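Local coordinates for protein extracellular invertase (Aspergillus kawachii, PDB 5XHA) that probably hydrolyses sucrose and related beta-fructofuranosides, and may transfer fructosyl units, as a glycoside hydrolase family 32 enzyme, at residues L370-E375 and E552-G557; D71-Y76 and S417-T422; K202-F207 and F245-G250. All coordinates share one frame; numbering follows the deposited sequence.

Interaction 1: L370-E375 and E552-G557. With FRU (beta-D-fructofuranose), chain E.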
loop_
_atom_site.group_PDB
_atom_site.type_symbol
_atom_site.label_atom_id
_atom_site.label_comp_id
_atom_site.label_asym_id
_atom_site.label_seq_id
_atom_site.Cartn_x
_atom_site.Cartn_y
_atom_site.Cartn_z
ATOM N N LEU A 370 5.962 21.295 24.301
ATOM C CA LEU A 370 5.131 22.136 23.464
ATOM C C LEU A 370 5.117 23.520 24.079
ATOM O O LEU A 370 5.329 23.683 25.290
ATOM C CB LEU A 370 3.696 21.610 23.396
ATOM C CG LEU A 370 3.474 20.201 22.854
ATOM C CD1 LEU A 370 1.994 19.966 22.605
ATOM C CD2 LEU A 370 4.252 19.947 21.578
ATOM N N LEU A 371 4.856 24.520 23.252
ATOM C CA LEU A 371 4.678 25.883 23.730
ATOM C C LEU A 371 3.267 26.054 24.259
ATOM O O LEU A 371 2.423 25.168 24.116
ATOM C CB LEU A 371 4.976 26.886 22.619
ATOM C CG LEU A 371 6.421 26.829 22.104
ATOM C CD1 LEU A 371 6.678 27.867 21.013
ATOM C CD2 LEU A 371 7.420 26.998 23.242
ATOM N N LEU A 372 3.023 27.186 24.914
ATOM C CA LEU A 372 1.697 27.496 25.423
ATOM C C LEU A 372 0.656 27.429 24.292
ATOM O O LEU A 372 0.922 27.875 23.189
ATOM C CB LEU A 372 1.683 28.908 26.016
ATOM C CG LEU A 372 2.613 29.192 27.206
ATOM C CD1 LEU A 372 2.588 30.674 27.518
ATOM C CD2 LEU A 372 2.175 28.361 28.391
ATOM N N PRO A 373 -0.538 26.905 24.577
ATOM C CA PRO A 373 -1.568 26.956 23.543
ATOM C C PRO A 373 -1.793 28.385 23.072
ATOM O O PRO A 373 -1.854 29.299 23.894
ATOM C CB PRO A 373 -2.819 26.443 24.262
ATOM C CG PRO A 373 -2.554 26.704 25.711
ATOM C CD PRO A 373 -1.082 26.485 25.877
ATOM N N ARG A 374 -1.942 28.571 21.768
ATOM C CA ARG A 374 -2.135 29.914 21.216
ATOM C C ARG A 374 -3.464 30.023 20.458
ATOM O O ARG A 374 -3.811 29.132 19.685
ATOM C CB ARG A 374 -0.952 30.280 20.316
ATOM C CG ARG A 374 0.315 30.495 21.110
ATOM C CD ARG A 374 1.548 30.584 20.250
ATOM N NE ARG A 374 2.738 30.700 21.081
ATOM C CZ ARG A 374 3.977 30.811 20.615
ATOM N NH1 ARG A 374 4.206 30.822 19.305
ATOM N NH2 ARG A 374 4.993 30.903 21.466
ATOM N N GLU A 375 -4.211 31.100 20.718
ATOM C CA GLU A 375 -5.408 31.433 19.936
ATOM C C GLU A 375 -4.968 32.159 18.686
ATOM O O GLU A 375 -4.176 33.093 18.763
ATOM C CB GLU A 375 -6.364 32.342 20.730
ATOM C CG GLU A 375 -7.052 31.629 21.875
ATOM C CD GLU A 375 -7.992 32.510 22.662
ATOM O OE1 GLU A 375 -8.452 33.513 22.104
ATOM O OE2 GLU A 375 -8.303 32.175 23.816
ATOM N N GLU A 552 9.153 32.317 26.284
ATOM C CA GLU A 552 8.290 32.735 25.171
ATOM C C GLU A 552 8.144 34.257 25.204
ATOM O O GLU A 552 7.741 34.820 26.218
ATOM C CB GLU A 552 6.912 32.077 25.266
ATOM C CG GLU A 552 6.976 30.567 25.149
ATOM C CD GLU A 552 5.623 29.906 25.004
ATOM O OE1 GLU A 552 4.683 30.503 24.424
ATOM O OE2 GLU A 552 5.504 28.758 25.474
ATOM N N VAL A 553 8.507 34.903 24.101
ATOM C CA VAL A 553 8.396 36.341 23.948
ATOM C C VAL A 553 7.276 36.670 22.959
ATOM O O VAL A 553 7.366 36.323 21.792
ATOM C CB VAL A 553 9.714 36.951 23.418
ATOM C CG1 VAL A 553 9.612 38.467 23.399
ATOM C CG2 VAL A 553 10.885 36.514 24.286
ATOM N N TYR A 554 6.233 37.326 23.453
ATOM C CA TYR A 554 5.127 37.824 22.657
ATOM C C TYR A 554 5.212 39.342 22.501
ATOM O O TYR A 554 5.669 40.043 23.423
ATOM C CB TYR A 554 3.806 37.480 23.345
ATOM C CG TYR A 554 3.518 35.989 23.452
ATOM C CD1 TYR A 554 4.083 35.220 24.461
ATOM C CD2 TYR A 554 2.683 35.362 22.541
ATOM C CE1 TYR A 554 3.822 33.866 24.568
ATOM C CE2 TYR A 554 2.409 33.998 22.630
ATOM C CZ TYR A 554 2.978 33.249 23.645
ATOM O OH TYR A 554 2.704 31.900 23.732
ATOM N N ALA A 555 4.752 39.850 21.355
ATOM C CA ALA A 555 4.672 41.308 21.132
ATOM C C ALA A 555 3.517 41.696 20.234
ATOM O O ALA A 555 3.326 41.097 19.166
ATOM C CB ALA A 555 5.973 41.840 20.555
ATOM N N ASN A 556 2.721 42.672 20.695
ATOM C CA ASN A 556 1.776 43.409 19.853
ATOM C C ASN A 556 0.668 42.525 19.257
ATOM O O ASN A 556 0.091 42.852 18.214
ATOM C CB ASN A 556 2.527 44.167 18.723
ATOM C CG ASN A 556 3.340 45.363 19.227
ATOM O OD1 ASN A 556 3.175 46.503 18.760
ATOM N ND2 ASN A 556 4.244 45.108 20.141
ATOM N N GLY A 557 0.365 41.413 19.924
ATOM C CA GLY A 557 -0.663 40.474 19.474
ATOM C C GLY A 557 -0.376 39.781 18.156
ATOM O O GLY A 557 -1.263 39.156 17.587
HETATM C C1 FRU E . -1.036 41.373 26.818
HETATM C C2 FRU E . -1.543 40.373 25.764
HETATM C C3 FRU E . -1.309 38.886 26.098
HETATM C C4 FRU E . -0.941 38.309 24.741
HETATM C C5 FRU E . -0.105 39.444 24.161
HETATM C C6 FRU E . -0.031 39.415 22.631
HETATM O O1 FRU E . -1.888 41.454 27.970
HETATM O O2 FRU E . -2.939 40.582 25.457
HETATM O O3 FRU E . -2.456 38.212 26.645
HETATM O O4 FRU E . -0.262 37.041 24.774
HETATM O O5 FRU E . -0.740 40.646 24.612
HETATM O O6 FRU E . 1.272 39.841 22.158
#

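Interaction 2: D71-Y76 and S417-T422. With FRU (beta-D-fructofuranose), chain E.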
loop_
_atom_site.group_PDB
_atom_site.type_symbol
_atom_site.label_atom_id
_atom_site.label_comp_id
_atom_site.label_asym_id
_atom_site.label_seq_id
_atom_site.Cartn_x
_atom_site.Cartn_y
_atom_site.Cartn_z
ATOM N N ASP A 71 -10.077 20.072 30.587
ATOM C CA ASP A 71 -11.445 20.581 30.669
ATOM C C ASP A 71 -11.490 22.094 30.849
ATOM O O ASP A 71 -12.573 22.677 30.946
ATOM C CB ASP A 71 -12.243 19.884 31.772
ATOM C CG ASP A 71 -11.659 20.108 33.143
ATOM O OD1 ASP A 71 -11.178 21.221 33.433
ATOM O OD2 ASP A 71 -11.689 19.157 33.936
ATOM N N ASP A 72 -10.327 22.733 30.863
ATOM C CA ASP A 72 -10.267 24.177 31.042
ATOM C C ASP A 72 -9.352 24.919 30.052
ATOM O O ASP A 72 -9.357 26.140 30.030
ATOM C CB ASP A 72 -9.849 24.489 32.490
ATOM C CG ASP A 72 -8.536 23.841 32.875
ATOM O OD1 ASP A 72 -7.821 23.343 31.975
ATOM O OD2 ASP A 72 -8.195 23.832 34.083
ATOM N N LEU A 73 -8.597 24.190 29.230
ATOM C CA LEU A 73 -7.519 24.761 28.390
ATOM C C LEU A 73 -6.471 25.530 29.214
ATOM O O LEU A 73 -5.915 26.533 28.761
ATOM C CB LEU A 73 -8.075 25.618 27.246
ATOM C CG LEU A 73 -7.154 25.722 26.015
ATOM C CD1 LEU A 73 -7.016 24.381 25.306
ATOM C CD2 LEU A 73 -7.631 26.768 25.026
ATOM N N ALA A 74 -6.203 25.011 30.412
ATOM C CA ALA A 74 -5.137 25.498 31.298
ATOM C C ALA A 74 -4.324 24.339 31.885
ATOM O O ALA A 74 -3.081 24.335 31.818
ATOM C CB ALA A 74 -5.722 26.343 32.428
ATOM N N THR A 75 -5.031 23.382 32.478
ATOM C CA THR A 75 -4.424 22.208 33.105
ATOM C C THR A 75 -4.786 20.924 32.337
ATOM O O THR A 75 -5.787 20.878 31.623
ATOM C CB THR A 75 -4.893 22.057 34.563
ATOM O OG1 THR A 75 -6.311 21.834 34.580
ATOM C CG2 THR A 75 -4.564 23.320 35.373
ATOM N N TYR A 76 -3.988 19.878 32.531
ATOM C CA TYR A 76 -4.091 18.647 31.747
ATOM C C TYR A 76 -4.048 17.409 32.633
ATOM O O TYR A 76 -3.451 17.432 33.708
ATOM C CB TYR A 76 -2.938 18.584 30.724
ATOM C CG TYR A 76 -2.920 19.796 29.825
ATOM C CD1 TYR A 76 -2.310 20.983 30.231
ATOM C CD2 TYR A 76 -3.554 19.778 28.583
ATOM C CE1 TYR A 76 -2.324 22.102 29.416
ATOM C CE2 TYR A 76 -3.557 20.887 27.764
ATOM C CZ TYR A 76 -2.944 22.050 28.182
ATOM O OH TYR A 76 -2.977 23.165 27.360
ATOM N N SER A 417 -1.932 35.024 20.204
ATOM C CA SER A 417 -1.902 35.317 21.628
ATOM C C SER A 417 -2.020 34.040 22.462
ATOM O O SER A 417 -2.425 32.988 21.965
ATOM C CB SER A 417 -3.022 36.282 21.978
ATOM O OG SER A 417 -4.240 35.684 21.665
ATOM N N ILE A 418 -1.644 34.139 23.734
ATOM C CA ILE A 418 -1.722 33.018 24.631
ATOM C C ILE A 418 -3.197 32.722 24.817
ATOM O O ILE A 418 -3.982 33.638 24.989
ATOM C CB ILE A 418 -1.083 33.349 25.986
ATOM C CG1 ILE A 418 0.379 33.762 25.793
ATOM C CG2 ILE A 418 -1.205 32.159 26.934
ATOM C CD1 ILE A 418 1.042 34.259 27.054
ATOM N N ALA A 419 -3.596 31.458 24.780
ATOM C CA ALA A 419 -5.006 31.153 24.936
ATOM C C ALA A 419 -5.508 31.707 26.272
ATOM O O ALA A 419 -4.797 31.684 27.286
ATOM C CB ALA A 419 -5.275 29.662 24.789
ATOM N N ARG A 420 -6.727 32.234 26.263
ATOM C CA ARG A 420 -7.171 33.117 27.362
ATOM C C ARG A 420 -7.166 32.477 28.755
ATOM O O ARG A 420 -6.761 33.118 29.730
ATOM C CB ARG A 420 -8.530 33.722 27.057
ATOM C CG ARG A 420 -9.678 32.727 27.095
ATOM C CD ARG A 420 -10.888 33.339 26.424
ATOM N NE ARG A 420 -10.618 33.601 25.016
ATOM C CZ ARG A 420 -11.468 34.196 24.189
ATOM N NH1 ARG A 420 -12.653 34.601 24.627
ATOM N NH2 ARG A 420 -11.132 34.373 22.923
ATOM N N GLU A 421 -7.574 31.219 28.853
ATOM C CA GLU A 421 -7.599 30.539 30.144
ATOM C C GLU A 421 -6.179 30.257 30.648
ATOM O O GLU A 421 -5.904 30.345 31.858
ATOM C CB GLU A 421 -8.382 29.234 30.062
ATOM C CG GLU A 421 -9.815 29.378 29.555
ATOM C CD GLU A 421 -9.983 29.125 28.054
ATOM O OE1 GLU A 421 -9.051 29.391 27.245
ATOM O OE2 GLU A 421 -11.083 28.687 27.671
ATOM N N THR A 422 -5.280 29.900 29.734
ATOM C CA THR A 422 -3.887 29.671 30.100
ATOM C C THR A 422 -3.237 30.978 30.579
ATOM O O THR A 422 -2.490 30.980 31.571
ATOM C CB THR A 422 -3.087 29.025 28.947
ATOM O OG1 THR A 422 -3.480 27.659 28.818
ATOM C CG2 THR A 422 -1.568 29.076 29.197
HETATM C C1 FRU E . -1.036 41.373 26.818
HETATM C C2 FRU E . -1.543 40.373 25.764
HETATM C C3 FRU E . -1.309 38.886 26.098
HETATM C C4 FRU E . -0.941 38.309 24.741
HETATM C C5 FRU E . -0.105 39.444 24.161
HETATM C C6 FRU E . -0.031 39.415 22.631
HETATM O O1 FRU E . -1.888 41.454 27.970
HETATM O O2 FRU E . -2.939 40.582 25.457
HETATM O O3 FRU E . -2.456 38.212 26.645
HETATM O O4 FRU E . -0.262 37.041 24.774
HETATM O O5 FRU E . -0.740 40.646 24.612
HETATM O O6 FRU E . 1.272 39.841 22.158
HETATM O O HOH W 1 -2.353 25.225 29.047
#

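Interaction 3: K202-F207 and F245-G250. With FRU (beta-D-fructofuranose), chain B; FRU (beta-D-fructofuranose), chain C; FRU (beta-D-fructofuranose), chain D.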
loop_
_atom_site.group_PDB
_atom_site.type_symbol
_atom_site.label_atom_id
_atom_site.label_comp_id
_atom_site.label_asym_id
_atom_site.label_seq_id
_atom_site.Cartn_x
_atom_site.Cartn_y
_atom_site.Cartn_z
ATOM N N LYS A 202 10.606 20.121 -8.430
ATOM C CA LYS A 202 9.506 21.046 -8.633
ATOM C C LYS A 202 9.395 21.950 -7.423
ATOM O O LYS A 202 9.549 23.159 -7.558
ATOM C CB LYS A 202 8.179 20.329 -8.897
ATOM C CG LYS A 202 8.100 19.553 -10.210
ATOM C CD LYS A 202 6.669 19.554 -10.742
ATOM C CE LYS A 202 6.242 18.234 -11.385
ATOM N NZ LYS A 202 6.700 18.073 -12.796
ATOM N N GLY A 203 9.115 21.371 -6.245
ATOM C CA GLY A 203 9.097 22.142 -5.009
ATOM C C GLY A 203 8.055 21.682 -4.017
ATOM O O GLY A 203 7.309 20.734 -4.280
ATOM N N PRO A 204 7.981 22.374 -2.870
ATOM C CA PRO A 204 7.075 21.997 -1.800
ATOM C C PRO A 204 5.605 22.132 -2.165
ATOM O O PRO A 204 5.240 22.979 -2.992
ATOM C CB PRO A 204 7.434 22.977 -0.685
ATOM C CG PRO A 204 7.971 24.176 -1.394
ATOM C CD PRO A 204 8.773 23.567 -2.513
ATOM N N ALA A 205 4.753 21.331 -1.530
ATOM C CA ALA A 205 3.330 21.350 -1.862
ATOM C C ALA A 205 2.444 20.807 -0.754
ATOM O O ALA A 205 2.891 20.053 0.109
ATOM C CB ALA A 205 3.091 20.560 -3.148
ATOM N N GLN A 206 1.183 21.216 -0.784
ATOM C CA GLN A 206 0.131 20.553 -0.052
ATOM C C GLN A 206 -0.741 19.831 -1.064
ATOM O O GLN A 206 -1.233 20.449 -2.021
ATOM C CB GLN A 206 -0.713 21.557 0.718
ATOM C CG GLN A 206 -0.027 22.167 1.926
ATOM C CD GLN A 206 -0.948 23.070 2.725
ATOM O OE1 GLN A 206 -2.104 23.295 2.355
ATOM N NE2 GLN A 206 -0.444 23.583 3.838
ATOM N N PHE A 207 -0.918 18.523 -0.853
ATOM C CA PHE A 207 -1.811 17.699 -1.641
ATOM C C PHE A 207 -3.172 17.699 -0.987
ATOM O O PHE A 207 -3.279 17.360 0.184
ATOM C CB PHE A 207 -1.262 16.262 -1.723
ATOM C CG PHE A 207 0.146 16.200 -2.233
ATOM C CD1 PHE A 207 0.405 16.303 -3.587
ATOM C CD2 PHE A 207 1.209 16.094 -1.362
ATOM C CE1 PHE A 207 1.699 16.285 -4.067
ATOM C CE2 PHE A 207 2.505 16.061 -1.836
ATOM C CZ PHE A 207 2.754 16.159 -3.185
ATOM N N PHE A 245 12.534 23.454 0.799
ATOM C CA PHE A 245 12.617 22.245 0.004
ATOM C C PHE A 245 11.499 21.251 0.274
ATOM O O PHE A 245 11.340 20.286 -0.469
ATOM C CB PHE A 245 13.970 21.607 0.252
ATOM C CG PHE A 245 15.121 22.430 -0.254
ATOM C CD1 PHE A 245 15.593 22.266 -1.553
ATOM C CD2 PHE A 245 15.738 23.356 0.560
ATOM C CE1 PHE A 245 16.672 23.012 -2.024
ATOM C CE2 PHE A 245 16.808 24.112 0.093
ATOM C CZ PHE A 245 17.278 23.938 -1.197
ATOM N N ASN A 246 10.714 21.470 1.329
ATOM C CA ASN A 246 9.629 20.535 1.646
ATOM C C ASN A 246 8.682 21.150 2.665
ATOM O O ASN A 246 9.144 21.862 3.535
ATOM C CB ASN A 246 10.223 19.220 2.190
ATOM C CG ASN A 246 9.189 18.126 2.330
ATOM O OD1 ASN A 246 8.564 17.723 1.347
ATOM N ND2 ASN A 246 9.003 17.633 3.560
ATOM N N PHE A 247 7.377 20.889 2.544
ATOM C CA PHE A 247 6.401 21.319 3.542
ATOM C C PHE A 247 6.062 20.164 4.485
ATOM O O PHE A 247 5.870 19.038 4.048
ATOM C CB PHE A 247 5.071 21.796 2.921
ATOM C CG PHE A 247 5.129 23.129 2.197
ATOM C CD1 PHE A 247 6.191 24.015 2.349
ATOM C CD2 PHE A 247 4.079 23.498 1.374
ATOM C CE1 PHE A 247 6.208 25.216 1.672
ATOM C CE2 PHE A 247 4.092 24.712 0.700
ATOM C CZ PHE A 247 5.159 25.564 0.853
ATOM N N GLU A 248 5.972 20.472 5.774
ATOM C CA GLU A 248 5.522 19.524 6.789
ATOM C C GLU A 248 4.366 20.126 7.584
ATOM O O GLU A 248 4.162 21.346 7.587
ATOM C CB GLU A 248 6.680 19.165 7.733
ATOM C CG GLU A 248 7.872 18.556 7.010
ATOM C CD GLU A 248 8.918 18.027 7.950
ATOM O OE1 GLU A 248 9.580 18.842 8.626
ATOM O OE2 GLU A 248 9.069 16.787 8.000
ATOM N N THR A 249 3.627 19.248 8.261
ATOM C CA THR A 249 2.624 19.612 9.258
ATOM C C THR A 249 1.630 20.691 8.849
ATOM O O THR A 249 1.260 21.552 9.662
ATOM C CB THR A 249 3.275 19.968 10.623
ATOM O OG1 THR A 249 4.050 21.175 10.525
ATOM C CG2 THR A 249 4.163 18.829 11.079
ATOM N N GLY A 250 1.170 20.627 7.599
ATOM C CA GLY A 250 0.213 21.602 7.085
ATOM C C GLY A 250 -1.089 21.521 7.865
ATOM O O GLY A 250 -1.664 20.444 7.980
HETATM C C1 FRU B . 8.213 17.213 11.562
HETATM C C2 FRU B . 8.048 15.697 11.246
HETATM C C3 FRU B . 6.655 15.409 10.657
HETATM C C4 FRU B . 6.492 13.923 10.979
HETATM C C5 FRU B . 7.189 13.780 12.326
HETATM C C6 FRU B . 7.997 12.489 12.463
HETATM O O1 FRU B . 9.120 17.457 12.655
HETATM O O3 FRU B . 6.535 15.741 9.268
HETATM O O4 FRU B . 5.134 13.495 11.077
HETATM O O5 FRU B . 8.054 14.922 12.465
HETATM O O6 FRU B . 8.823 12.522 13.643
HETATM C C1 FRU C . 10.436 15.582 10.579
HETATM C C2 FRU C . 11.501 14.622 10.002
HETATM C C3 FRU C . 12.081 15.016 8.625
HETATM C C4 FRU C . 12.533 13.678 8.055
HETATM C C5 FRU C . 11.748 12.618 8.846
HETATM C C6 FRU C . 12.650 11.658 9.621
HETATM O O1 FRU C . 9.073 15.176 10.348
HETATM O O2 FRU C . 12.585 14.549 10.944
HETATM O O3 FRU C . 13.181 15.960 8.616
HETATM O O4 FRU C . 12.309 13.628 6.647
HETATM O O5 FRU C . 10.946 13.308 9.810
HETATM O O6 FRU C . 12.356 10.342 9.189
HETATM C C1 FRU D . 16.076 17.724 -6.561
HETATM C C2 FRU D . 16.125 18.770 -5.467
HETATM C C3 FRU D . 16.659 18.108 -4.198
HETATM C C4 FRU D . 15.441 18.008 -3.303
HETATM C C5 FRU D . 14.239 18.549 -4.084
HETATM C C6 FRU D . 13.344 19.519 -3.290
HETATM O O1 FRU D . 15.279 16.605 -6.139
HETATM O O2 FRU D . 16.919 19.892 -5.881
HETATM O O3 FRU D . 17.719 18.833 -3.567
HETATM O O4 FRU D . 15.274 16.633 -2.946
HETATM O O5 FRU D . 14.775 19.196 -5.244
HETATM O O6 FRU D . 12.225 20.000 -4.068
#

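Interaction 1: L370-E375 and E552-G557
Arg-374 and the backbone of Leu-372, on strand 366-385 of the family 32 beta-propeller, grip Glu-552 and Tyr-554 of the C-terminal beta-sandwich, joining the two domains through a buried polar cluster. The Glu-552 carboxylate is shared out by oxygen. OE2 receives Leu-372 N at 3.0 Å through its syn lone pair, in a nearly straight bond (166°). OE1 takes the salt bridge from Arg-374 NH2, also 3.0 Å; the oxygen lies in the guanidinium plane, but the donor reaches it from above the carboxylate plane, the two planes being turned 66° apart. The Tyr-554 hydroxyl lies between the charged groups: OH accepts a bent bond from Arg-374 NE at 2.9 Å, tilted from the guanidinium plane, and makes a short bond, 2.5 Å, to Glu-552 OE1, which thus accepts from both arginine and tyrosine. This pairing should fix the hydroxyl's rotation. With CG anti to its carbonyl carbon (chi1 -63°) and the chain extended beyond, Glu-552 carries its carboxylate to Leu-371 and Leu-372, where CD2 of Leu-371 rests 3.4 Å from OE2 and CG of Leu-372 comes equally near the same oxygen.

A second shell steadies this group. His-31 also bonds to Glu-552 OE2, while Asp-313 and Ser-562 hold NH1 and NH2 of Arg-374, so the buried arginine faces two carboxylates that probably keep it charged. The turn after the strand reaches a bound fructose of chain E, where Gly-557 N donates to the sugar O6 at 2.9 Å and Tyr-554 CB lies 3.7 Å from the same oxygen.

Interaction 2: D71-Y76 and S417-T422
An Asx turn at Asp-72 holds the propeller loop so that the carbonyl of Leu-73 meets Thr-422 on the first turn of helix 420-426, which leads from propeller strand 408-418 to sandwich strand 430-439. Thr-422 OG1 donates to Leu-73 O at 2.7 Å, approaching 24° off the carbonyl plane. Within the loop, Asp-72 OD1 accepts from Ala-74 N and Thr-75 N on the same face of its carboxylate, and OD2 takes Thr-75 OG1, consistent with the left-handed backbone conformation of Leu-73. Packing here is close. CB of Glu-421 lies 3.2 Å from Asp-72 O, and Leu-73 CD2 meets CB of the N-cap residue Ala-419 at 3.7 Å. Glu-421 bends at chi2 (95°), which folds its OE1 back over Leu-73 and leaves the carboxylate bonded to Ser-336 and Arg-341. Upstream, Ile-418 N makes a weak bond to O4 of the fructose of chain E. One water donates to both Thr-422 OG1 and Ala-74 O, and is also hydrogen-bonded to Tyr-76 OH, 2.7 Å from the water oxygen. The threonine hydroxyl therefore donates a hydrogen bond to the loop and accepts one from the water, which should fix its rotation without any charged group.

Interaction 3: K202-F207 and F245-G250
Residues 204-206 and 246-250 run in nearly the same direction, 23° apart, and come nearest at Pro-204 and Asn-246, whose CA atoms lie 4.5 Å from each other. A classic beta bulge, in which Lys-202 and Gly-203 both face Leu-199, opens the first segment; the second turns a corner at Thr-249. Between them the main contact is Phe-247 against Pro-204. Proline CB stands over the centre of the ring, 3.5 Å from the centroid and 14° off its normal, in a CH-pi contact, with CG near CE1. The ring also meets the backbone that follows: Ala-205 N comes obliquely to within 3.7 Å of Phe-247 CD2, and Gln-206 N lies at the ring edge.

The two strands belong to successive four- and five-stranded antiparallel sheets, so the phenylalanine wedges between neighbouring blades of the beta-propeller, with Trp-226 of the first blade and Ile-270 of the second also against it. Further along, the extended side chain of Gln-206 brings NE2 to 3.9 Å from CA of Gly-250, where the absence of a side chain permits the approach; Trp-225 and Thr-268 take up the amide.

On the side of strand 247-248 away from Pro-204, Glu-248 faces the sugar pocket. Its OE2 lies 3.0 Å from O3 of the chain B fructose and 2.8 Å from O1 of the chain C fructose, the oxygen that joins the two sugars, while Arg-170 forms a salt bridge with the Glu-248 carboxylate. Phe-245, stacked on Trp-125, meets C6 of the chain D fructose with the edge of its ring.

How the interactions relate
From the N terminus, loop 71-76 opens interaction 2, whose partner lies 341 residues on. Nested within that span, interaction 3 closes a short loop between 202-207 and 245-250 and joins two neighbouring propeller blades. Segment 370-375 then opens interaction 1 before 417-422 closes interaction 2, and 552-557 closes interaction 1 last, so these two cross. They also touch: antiparallel strands 366-385 and 408-418 are neighbours in one sheet, Tyr-554 packs on Ile-418, and both contacts reach the chain E fructose, interaction 2 only by a weak bond. Together they tie propeller, connecting helix and sandwich. Interaction 3 stands apart, its centre about 25 Å from that of interaction 1 and 31 Å from that of interaction 2.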